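Local coordinates for protein nitrite oxidoreductase subunit A (Kuenenia stuttgartiensis, PDB 7B04) that is a NarG-like subunit of the molybdopterin oxidoreductase family, holding a molybdenum atom, two MD1 molecules and an iron/sulfur cluster (SF4), at residues A357-I362 with N539-L544; L828-D833 with N843-R848. All blocks are in the same frame, centred on the assembly; numbering follows the deposited sequence.

Both contacts are buried, on the same side of the chain's centre, with their own centres about 10 Å apart. Contact 1 joins helix 355-368 to the chain around helix 535-541, within the part of the fold built on a parallel sheet. Contact 2 joins two largely irregular segments that flank helix 835-840. Segment 539-544 serves both: Ser541 and Leu544 touch helix 355-368 and also the apolar side chains of contact 2, while Arg540 brings its guanidinium to the backbone there. Each contact holds an aromatic edge-to-face pair. Between its two segments contact 1 makes no hydrogen bond and is mostly carbon against carbon, with one serine hydroxyl among it, whereas contact 2 adds a backbone hydrogen bond.

Contact 1: residues A357-I362 with N539-L544; sequences ALFLGI and NRSYYL
Helix 355-368 packs through Phe359 and Leu360 against Ser541, Tyr542 and Leu544, where the chain passes from helix 535-541 toward helix 544-548, in the parallel-sheet region of this molybdopterin oxidoreductase. The two aromatic rings form an offset edge-to-face pair, with centroids 5.1 Å apart and planes at 75°. Tyr542 supplies the edge: its CD1 lies 3.6 Å above the plane of the Phe359 ring, displaced toward the rim, while Phe359 CD2 lies in the plane of the tyrosine ring. The closest approach of the pair is Phe359 CE2 to Tyr542 CE1, 3.4 Å. The CB of Tyr542 points away from the helix and its CG lies anti to the carbonyl carbon (chi1 -66°); the CD1 and CE1 edge of the ring nevertheless reaches the helix. Tyrosine suits this place because its carbon edge packs on phenylalanine while its hydroxyl makes a weak hydrogen bond to Asp355 OD1.

Ser541 sits directly opposite Phe359, with their CA atoms 6.1 Å apart, a separation that a small side chain readily permits. Its OG, anti to the backbone N (chi1 172°), lies beside Phe359 CB and is weakly hydrogen-bonded to Thr356 O, so this buried hydroxyl has a partner on the facing helix. Farther along, the branched ends of two leucines meet, Leu360 CD2 lying 3.6 Å from Leu544 CD1.

Tyr542 also meets the ring of Tyr525, and its side chain is about 5 Å from a bound MD1. Phe359 rests on Ile523 of strand 521-525, while Leu358 and Ile362 turn to helix 505-517 and Ala357 to helix 494-501.

Contact 2: residues L828-D833 with N843-R848; sequences LQAYND and NFIVHR
Asn843 O is gripped by two N-H donors: Asn832 N across the contact, and Arg540 NH2 from helix 535-541. The bond from Asn832 N to Asn843 O is 3.1 Å long and fairly straight (159° at the hydrogen), falling on a lone pair in the carbonyl plane. Tyr831 CA-H adds a weaker contact to the same oxygen.

Beside this bond the Tyr831 ring turns its edge to the face of Phe844. Its CE1 stands 3.3 Å above the centre of that face, the planes meeting at 69°. Residues 830-832 and 843-845 run in opposite directions, bringing together the chain that leads into helix 835-840 and the chain that leaves it, just before strand 847-848 pairs with strand 860-862.

The amide of Asn843 lies alongside the tyrosine, pointing the same way. Its CG lies between the backbone N and the carbonyl carbon (chi1 53°), and OD1 accepts Phe844 N in a bent bond, the donor tilted from the amide plane. Tyr831 OH, though near Asn843 ND2, bonds instead to Leu392 O; tyrosine suits the place, giving both hydroxyl and ring edge. On the apolar side, Ile845 CD1 lies 4.1 Å from Ala830 CB, and both residues rest on Leu544.

Contact 1: residues A357-I362 with N539-L544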
loop_
_atom_site.group_PDB
_atom_site.type_symbol
_atom_site.label_atom_id
_atom_site.label_comp_id
_atom_site.label_asym_id
_atom_site.label_seq_id
_atom_site.Cartn_x
_atom_site.Cartn_y
_atom_site.Cartn_z
ATOM N N ALA B 357 15.309 9.960 26.008
ATOM C CA ALA B 357 16.608 9.726 26.626
ATOM C C ALA B 357 17.723 9.711 25.587
ATOM O O ALA B 357 18.795 10.282 25.813
ATOM C CB ALA B 357 16.582 8.414 27.409
ATOM N N LEU B 358 17.477 9.089 24.429
ATOM C CA LEU B 358 18.516 8.971 23.409
ATOM C C LEU B 358 19.004 10.340 22.954
ATOM O O LEU B 358 20.212 10.594 22.896
ATOM C CB LEU B 358 17.992 8.167 22.219
ATOM C CG LEU B 358 18.951 8.030 21.035
ATOM C CD1 LEU B 358 20.188 7.237 21.429
ATOM C CD2 LEU B 358 18.257 7.394 19.841
ATOM N N PHE B 359 18.077 11.242 22.635
ATOM C CA PHE B 359 18.462 12.569 22.176
ATOM C C PHE B 359 18.961 13.450 23.314
ATOM O O PHE B 359 19.701 14.407 23.059
ATOM C CB PHE B 359 17.296 13.233 21.448
ATOM C CG PHE B 359 17.029 12.652 20.091
ATOM C CD1 PHE B 359 17.707 13.120 18.978
ATOM C CD2 PHE B 359 16.118 11.621 19.931
ATOM C CE1 PHE B 359 17.471 12.582 17.728
ATOM C CE2 PHE B 359 15.879 11.077 18.684
ATOM C CZ PHE B 359 16.556 11.558 17.580
ATOM N N LEU B 360 18.567 13.158 24.557
ATOM C CA LEU B 360 19.184 13.832 25.692
ATOM C C LEU B 360 20.639 13.411 25.842
ATOM O O LEU B 360 21.506 14.243 26.136
ATOM C CB LEU B 360 18.405 13.535 26.975
ATOM C CG LEU B 360 17.048 14.219 27.155
ATOM C CD1 LEU B 360 16.314 13.651 28.360
ATOM C CD2 LEU B 360 17.218 15.721 27.288
ATOM N N GLY B 361 20.924 12.122 25.646
ATOM C CA GLY B 361 22.304 11.665 25.674
ATOM C C GLY B 361 23.138 12.278 24.565
ATOM O O GLY B 361 24.315 12.593 24.762
ATOM N N ILE B 362 22.541 12.457 23.385
ATOM C CA ILE B 362 23.260 13.084 22.280
ATOM C C ILE B 362 23.449 14.571 22.549
ATOM O O ILE B 362 24.489 15.151 22.213
ATOM C CB ILE B 362 22.521 12.831 20.952
ATOM C CG1 ILE B 362 22.484 11.334 20.642
ATOM C CG2 ILE B 362 23.183 13.590 19.812
ATOM C CD1 ILE B 362 21.586 10.973 19.481
ATOM N N ASN B 539 8.954 15.088 21.229
ATOM C CA ASN B 539 9.054 16.096 20.181
ATOM C C ASN B 539 9.922 17.260 20.633
ATOM O O ASN B 539 10.727 17.787 19.855
ATOM C CB ASN B 539 7.664 16.572 19.776
ATOM C CG ASN B 539 6.786 15.441 19.301
ATOM O OD1 ASN B 539 5.760 15.155 19.901
ATOM N ND2 ASN B 539 7.192 14.784 18.222
ATOM N N ARG B 540 9.772 17.675 21.891
ATOM C CA ARG B 540 10.689 18.657 22.453
ATOM C C ARG B 540 12.117 18.130 22.422
ATOM O O ARG B 540 13.061 18.879 22.142
ATOM C CB ARG B 540 10.272 19.009 23.879
ATOM C CG ARG B 540 8.952 19.749 23.970
ATOM C CD ARG B 540 8.474 19.822 25.407
ATOM N NE ARG B 540 9.387 20.600 26.240
ATOM C CZ ARG B 540 9.347 20.628 27.567
ATOM N NH1 ARG B 540 8.436 19.919 28.220
ATOM N NH2 ARG B 540 10.219 21.364 28.242
ATOM N N SER B 541 12.292 16.837 22.709
ATOM C CA SER B 541 13.613 16.226 22.642
ATOM C C SER B 541 14.184 16.268 21.229
ATOM O O SER B 541 15.407 16.304 21.055
ATOM C CB SER B 541 13.538 14.786 23.152
ATOM O OG SER B 541 14.754 14.092 22.949
ATOM N N TYR B 542 13.321 16.253 20.212
ATOM C CA TYR B 542 13.759 16.199 18.823
ATOM C C TYR B 542 14.325 17.516 18.299
ATOM O O TYR B 542 14.833 17.539 17.173
ATOM C CB TYR B 542 12.595 15.747 17.937
ATOM C CG TYR B 542 12.162 14.324 18.204
ATOM C CD1 TYR B 542 13.040 13.411 18.771
ATOM C CD2 TYR B 542 10.877 13.894 17.899
ATOM C CE1 TYR B 542 12.655 12.110 19.021
ATOM C CE2 TYR B 542 10.483 12.592 18.144
ATOM C CZ TYR B 542 11.377 11.705 18.707
ATOM O OH TYR B 542 10.997 10.408 18.956
ATOM N N TYR B 543 14.260 18.603 19.070
ATOM C CA TYR B 543 14.886 19.858 18.668
ATOM C C TYR B 543 16.226 20.113 19.345
ATOM O O TYR B 543 17.005 20.930 18.843
ATOM C CB TYR B 543 13.965 21.054 18.950
ATOM C CG TYR B 543 12.914 21.327 17.889
ATOM C CD1 TYR B 543 12.183 20.293 17.320
ATOM C CD2 TYR B 543 12.664 22.622 17.448
ATOM C CE1 TYR B 543 11.222 20.543 16.352
ATOM C CE2 TYR B 543 11.710 22.879 16.476
ATOM C CZ TYR B 543 10.995 21.834 15.931
ATOM O OH TYR B 543 10.045 22.073 14.966
ATOM N N LEU B 544 16.511 19.442 20.462
ATOM C CA LEU B 544 17.734 19.732 21.212
ATOM C C LEU B 544 18.999 19.592 20.374
ATOM O O LEU B 544 19.800 20.543 20.351
ATOM C CB LEU B 544 17.788 18.853 22.466
ATOM C CG LEU B 544 16.831 19.222 23.597
ATOM C CD1 LEU B 544 16.847 18.150 24.669
ATOM C CD2 LEU B 544 17.200 20.572 24.185
#

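Contact 2: residues L828-D833 with N843-R848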
loop_
_atom_site.group_PDB
_atom_site.type_symbol
_atom_site.label_atom_id
_atom_site.label_comp_id
_atom_site.label_asym_id
_atom_site.label_seq_id
_atom_site.Cartn_x
_atom_site.Cartn_y
_atom_site.Cartn_z
ATOM N N LEU B 828 13.267 29.307 20.059
ATOM C CA LEU B 828 13.058 27.857 20.178
ATOM C C LEU B 828 13.197 27.563 21.663
ATOM O O LEU B 828 14.210 27.943 22.196
ATOM C CB LEU B 828 14.168 27.168 19.386
ATOM C CG LEU B 828 14.185 27.451 17.890
ATOM C CD1 LEU B 828 15.398 26.830 17.245
ATOM C CD2 LEU B 828 12.926 26.937 17.229
ATOM N N GLN B 829 12.274 26.818 22.262
ATOM C CA GLN B 829 12.351 26.615 23.723
ATOM C C GLN B 829 12.693 25.179 24.113
ATOM O O GLN B 829 12.064 24.267 23.635
ATOM C CB GLN B 829 11.044 27.064 24.369
ATOM C CG GLN B 829 10.509 28.364 23.811
ATOM C CD GLN B 829 9.773 29.191 24.833
ATOM O OE1 GLN B 829 9.664 30.400 24.722
ATOM N NE2 GLN B 829 9.263 28.542 25.850
ATOM N N ALA B 830 13.698 25.034 24.966
ATOM C CA ALA B 830 14.093 23.743 25.562
ATOM C C ALA B 830 13.530 23.654 26.977
ATOM O O ALA B 830 13.816 22.672 27.634
ATOM C CB ALA B 830 15.581 23.607 25.526
ATOM N N TYR B 831 12.841 24.701 27.426
ATOM C CA TYR B 831 12.305 24.826 28.801
ATOM C C TYR B 831 10.908 25.440 28.750
ATOM O O TYR B 831 10.685 26.270 27.891
ATOM C CB TYR B 831 13.206 25.757 29.610
ATOM C CG TYR B 831 13.016 25.631 31.095
ATOM C CD1 TYR B 831 13.423 24.493 31.759
ATOM C CD2 TYR B 831 12.399 26.621 31.826
ATOM C CE1 TYR B 831 13.234 24.343 33.116
ATOM C CE2 TYR B 831 12.195 26.480 33.183
ATOM C CZ TYR B 831 12.619 25.341 33.829
ATOM O OH TYR B 831 12.412 25.171 35.155
ATOM N N ASN B 832 10.005 25.021 29.637
ATOM C CA ASN B 832 8.633 25.594 29.693
ATOM C C ASN B 832 8.330 25.968 31.152
ATOM O O ASN B 832 8.320 25.071 31.974
ATOM C CB ASN B 832 7.620 24.678 29.001
ATOM C CG ASN B 832 7.683 24.711 27.488
ATOM O OD1 ASN B 832 8.389 23.940 26.865
ATOM N ND2 ASN B 832 6.927 25.590 26.873
ATOM N N ASP B 833 8.036 27.241 31.439
ATOM C CA ASP B 833 7.865 27.669 32.823
ATOM C C ASP B 833 6.401 27.800 33.231
ATOM O O ASP B 833 6.124 28.280 34.333
ATOM C CB ASP B 833 8.600 28.990 33.077
ATOM C CG ASP B 833 8.081 30.131 32.221
ATOM O OD1 ASP B 833 7.227 29.888 31.342
ATOM O OD2 ASP B 833 8.533 31.277 32.432
ATOM N N ASN B 843 8.966 20.653 33.228
ATOM C CA ASN B 843 9.538 21.933 32.823
ATOM C C ASN B 843 10.803 21.732 31.999
ATOM O O ASN B 843 11.026 22.434 31.005
ATOM C CB ASN B 843 9.819 22.802 34.050
ATOM C CG ASN B 843 10.664 22.094 35.091
ATOM O OD1 ASN B 843 11.117 20.968 34.884
ATOM N ND2 ASN B 843 10.883 22.755 36.222
ATOM N N PHE B 844 11.639 20.780 32.394
ATOM C CA PHE B 844 12.788 20.370 31.605
ATOM C C PHE B 844 12.386 19.280 30.620
ATOM O O PHE B 844 11.399 18.566 30.814
ATOM C CB PHE B 844 13.910 19.850 32.504
ATOM C CG PHE B 844 14.663 20.925 33.227
ATOM C CD1 PHE B 844 15.682 21.617 32.595
ATOM C CD2 PHE B 844 14.361 21.236 34.541
ATOM C CE1 PHE B 844 16.382 22.603 33.257
ATOM C CE2 PHE B 844 15.057 22.223 35.209
ATOM C CZ PHE B 844 16.069 22.906 34.567
ATOM N N ILE B 845 13.171 19.154 29.551
ATOM C CA ILE B 845 13.008 18.040 28.621
ATOM C C ILE B 845 13.608 16.814 29.305
ATOM O O ILE B 845 14.825 16.624 29.321
ATOM C CB ILE B 845 13.659 18.320 27.266
ATOM C CG1 ILE B 845 12.967 19.505 26.587
ATOM C CG2 ILE B 845 13.588 17.090 26.376
ATOM C CD1 ILE B 845 13.692 20.024 25.368
ATOM N N VAL B 846 12.747 15.985 29.884
ATOM C CA VAL B 846 13.159 14.834 30.673
ATOM C C VAL B 846 12.580 13.578 30.039
ATOM O O VAL B 846 11.562 13.624 29.341
ATOM C CB VAL B 846 12.706 14.981 32.146
ATOM C CG1 VAL B 846 11.188 14.890 32.255
ATOM C CG2 VAL B 846 13.388 13.953 33.043
ATOM N N HIS B 847 13.241 12.448 30.277
ATOM C CA HIS B 847 12.718 11.157 29.855
ATOM C C HIS B 847 11.762 10.625 30.913
ATOM O O HIS B 847 12.069 10.652 32.109
ATOM C CB HIS B 847 13.842 10.151 29.616
ATOM C CG HIS B 847 13.350 8.773 29.303
ATOM N ND1 HIS B 847 13.077 7.840 30.279
ATOM C CD2 HIS B 847 13.062 8.178 28.122
ATOM C CE1 HIS B 847 12.652 6.725 29.713
ATOM N NE2 HIS B 847 12.634 6.903 28.405
ATOM N N ARG B 848 10.606 10.145 30.469
ATOM C CA ARG B 848 9.614 9.564 31.359
ATOM C C ARG B 848 9.104 8.264 30.760
ATOM O O ARG B 848 8.923 8.160 29.544
ATOM C CB ARG B 848 8.440 10.525 31.598
ATOM C CG ARG B 848 8.819 11.806 32.321
ATOM C CD ARG B 848 7.592 12.652 32.616
ATOM N NE ARG B 848 6.713 12.013 33.591
ATOM C CZ ARG B 848 5.558 12.523 34.004
ATOM N NH1 ARG B 848 4.825 11.871 34.895
ATOM N NH2 ARG B 848 5.134 13.685 33.526
#